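Hydrogenase expression/formation protein (HypB) (Archaeoglobus fulgidus, PDB 2WSM) binds and probably hydrolyses GTP, dimerises in a GTP-dependent manner, and serves as a metal-binding maturation factor for hydrogenase. Local coordinates at residues V135-T140 with E175-D180. Numbering follows the deposited sequence.
Sequences VMVSVT and EKMKAD
M177 reaches from helix 174-184 to V137 and V139 in a small, buried, largely apolar contact at the C-terminal end of strand 132-138, with 127 Å² of surface buried between the segments. M177 is the only residue of 175-180 to reach the strand segment: the nearest backbones, at V139 and M177, stay 8.3 Å apart between their CA atoms. Its chain starts with CG anti to the carbonyl carbon (chi1 -63°), runs on extended through chi2, and bends at chi3 (72°), which turns the terminal methyl aside from the line of the chain. That methyl, CE, lies 3.8 Å from CG1 of V137. One bond back, SD of M177 sits 4.0 Å from CG1 of V139, and these two side chains cross at about a right angle. CE also comes within 4.1 Å of the carbonyl O of S138, so the end of the methionine spans the last residues of the strand and the first of the 3-10 turn. In the parallel sheet of this SIMIBI-class P-loop GTPase domain, strand 132-138 runs between 31-37 and 158-162, and the contact joins its end to a helix that lies in the connection between the parallel strands 158-162 and 189-192. V145 of helix 145-148 touches both V137 and M177, while F153 of helix 150-154 also touches V137, and I161 of strand 158-162 touches V139. On the helix, K176 NZ makes a 3.0 Å salt bridge to D180 OD2, meeting its syn lone pair, and a second one to E147. CB of S138 is directed away from the helix, and its side chain lies near the putative Walker A loop without touching it; its OG is hydrogen-bonded to T140 OG1 at 2.7 Å.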
loop_
_atom_site.group_PDB
_atom_site.type_symbol
_atom_site.label_atom_id
_atom_site.label_comp_id
_atom_site.label_asym_id
_atom_site.label_seq_id
_atom_site.Cartn_x
_atom_site.Cartn_y
_atom_site.Cartn_z
ATOM N N VAL A 135 11.700 3.865 -6.829
ATOM C CA VAL A 135 10.770 2.774 -7.028
ATOM C C VAL A 135 11.290 1.917 -8.164
ATOM O O VAL A 135 11.460 2.396 -9.280
ATOM C CB VAL A 135 9.334 3.261 -7.345
ATOM C CG1 VAL A 135 8.401 2.066 -7.472
ATOM C CG2 VAL A 135 8.836 4.197 -6.271
ATOM N N MET A 136 11.557 0.653 -7.857
ATOM C CA MET A 136 12.121 -0.286 -8.806
ATOM C C MET A 136 11.062 -1.259 -9.288
ATOM O O MET A 136 10.292 -1.789 -8.492
ATOM C CB MET A 136 13.254 -1.078 -8.148
ATOM C CG MET A 136 14.468 -0.239 -7.772
ATOM S SD MET A 136 15.820 -1.237 -7.106
ATOM C CE MET A 136 16.268 -2.212 -8.537
ATOM N N VAL A 137 11.032 -1.503 -10.591
ATOM C CA VAL A 137 10.190 -2.555 -11.134
ATOM C C VAL A 137 10.950 -3.359 -12.193
ATOM O O VAL A 137 11.700 -2.806 -13.002
ATOM C CB VAL A 137 8.873 -1.990 -11.716
ATOM C CG1 VAL A 137 9.139 -1.200 -12.996
ATOM C CG2 VAL A 137 7.890 -3.107 -11.972
ATOM N N SER A 138 10.764 -4.668 -12.170
ATOM C CA SER A 138 11.387 -5.540 -13.155
ATOM C C SER A 138 10.395 -5.816 -14.288
ATOM O O SER A 138 9.184 -5.842 -14.053
ATOM C CB SER A 138 11.847 -6.843 -12.488
ATOM O OG SER A 138 11.857 -7.924 -13.405
ATOM N N VAL A 139 10.904 -6.009 -15.507
ATOM C CA VAL A 139 10.040 -6.270 -16.661
ATOM C C VAL A 139 9.310 -7.596 -16.529
ATOM O O VAL A 139 8.295 -7.815 -17.180
ATOM C CB VAL A 139 10.796 -6.259 -18.021
ATOM C CG1 VAL A 139 11.315 -4.866 -18.346
ATOM C CG2 VAL A 139 11.908 -7.308 -18.044
ATOM N N THR A 140 9.831 -8.476 -15.683
ATOM C CA THR A 140 9.225 -9.786 -15.468
ATOM C C THR A 140 7.932 -9.680 -14.680
ATOM O O THR A 140 7.212 -10.665 -14.524
ATOM C CB THR A 140 10.189 -10.743 -14.734
ATOM O OG1 THR A 140 10.454 -10.240 -13.420
ATOM C CG2 THR A 140 11.505 -10.851 -15.487
ATOM N N GLU A 175 9.056 0.169 -23.547
ATOM C CA GLU A 175 8.737 1.548 -23.897
ATOM C C GLU A 175 7.356 1.967 -23.403
ATOM O O GLU A 175 7.090 3.149 -23.212
ATOM C CB GLU A 175 8.895 1.770 -25.405
ATOM C CG GLU A 175 10.358 1.764 -25.844
ATOM C CD GLU A 175 11.206 2.734 -25.024
ATOM O OE1 GLU A 175 10.859 3.937 -24.987
ATOM O OE2 GLU A 175 12.213 2.300 -24.415
ATOM N N LYS A 176 6.483 0.992 -23.186
ATOM C CA LYS A 176 5.187 1.263 -22.571
ATOM C C LYS A 176 5.335 1.506 -21.063
ATOM O O LYS A 176 4.664 2.366 -20.486
ATOM C CB LYS A 176 4.242 0.090 -22.806
ATOM C CG LYS A 176 2.946 0.195 -22.049
ATOM C CD LYS A 176 2.220 -1.138 -21.990
ATOM C CE LYS A 176 1.132 -1.096 -20.930
ATOM N NZ LYS A 176 0.297 0.143 -21.059
ATOM N N MET A 177 6.211 0.735 -20.424
ATOM C CA MET A 177 6.439 0.889 -18.997
ATOM C C MET A 177 7.016 2.279 -18.738
ATOM O O MET A 177 6.574 2.992 -17.841
ATOM C CB MET A 177 7.362 -0.216 -18.468
ATOM C CG MET A 177 6.771 -1.602 -18.604
ATOM S SD MET A 177 7.832 -2.943 -18.032
ATOM C CE MET A 177 7.769 -2.710 -16.255
ATOM N N LYS A 178 7.985 2.664 -19.558
ATOM C CA LYS A 178 8.597 3.983 -19.464
ATOM C C LYS A 178 7.564 5.098 -19.623
ATOM O O LYS A 178 7.521 6.027 -18.811
ATOM C CB LYS A 178 9.700 4.127 -20.516
ATOM C CG LYS A 178 10.486 5.420 -20.426
ATOM C CD LYS A 178 11.694 5.390 -21.361
ATOM C CE LYS A 178 12.436 6.729 -21.390
ATOM N NZ LYS A 178 13.163 7.046 -20.118
ATOM N N ALA A 179 6.737 4.996 -20.665
ATOM C CA ALA A 179 5.727 6.010 -20.970
ATOM C C ALA A 179 4.651 6.125 -19.886
ATOM O O ALA A 179 4.214 7.223 -19.552
ATOM C CB ALA A 179 5.086 5.734 -22.340
ATOM N N ASP A 180 4.217 4.991 -19.343
ATOM C CA ASP A 180 3.245 5.003 -18.252
ATOM C C ASP A 180 3.849 5.672 -17.012
ATOM O O ASP A 180 3.177 6.411 -16.303
ATOM C CB ASP A 180 2.772 3.587 -17.919
ATOM C CG ASP A 180 1.983 2.948 -19.053
ATOM O OD1 ASP A 180 1.514 3.678 -19.939
ATOM O OD2 ASP A 180 1.827 1.710 -19.063
#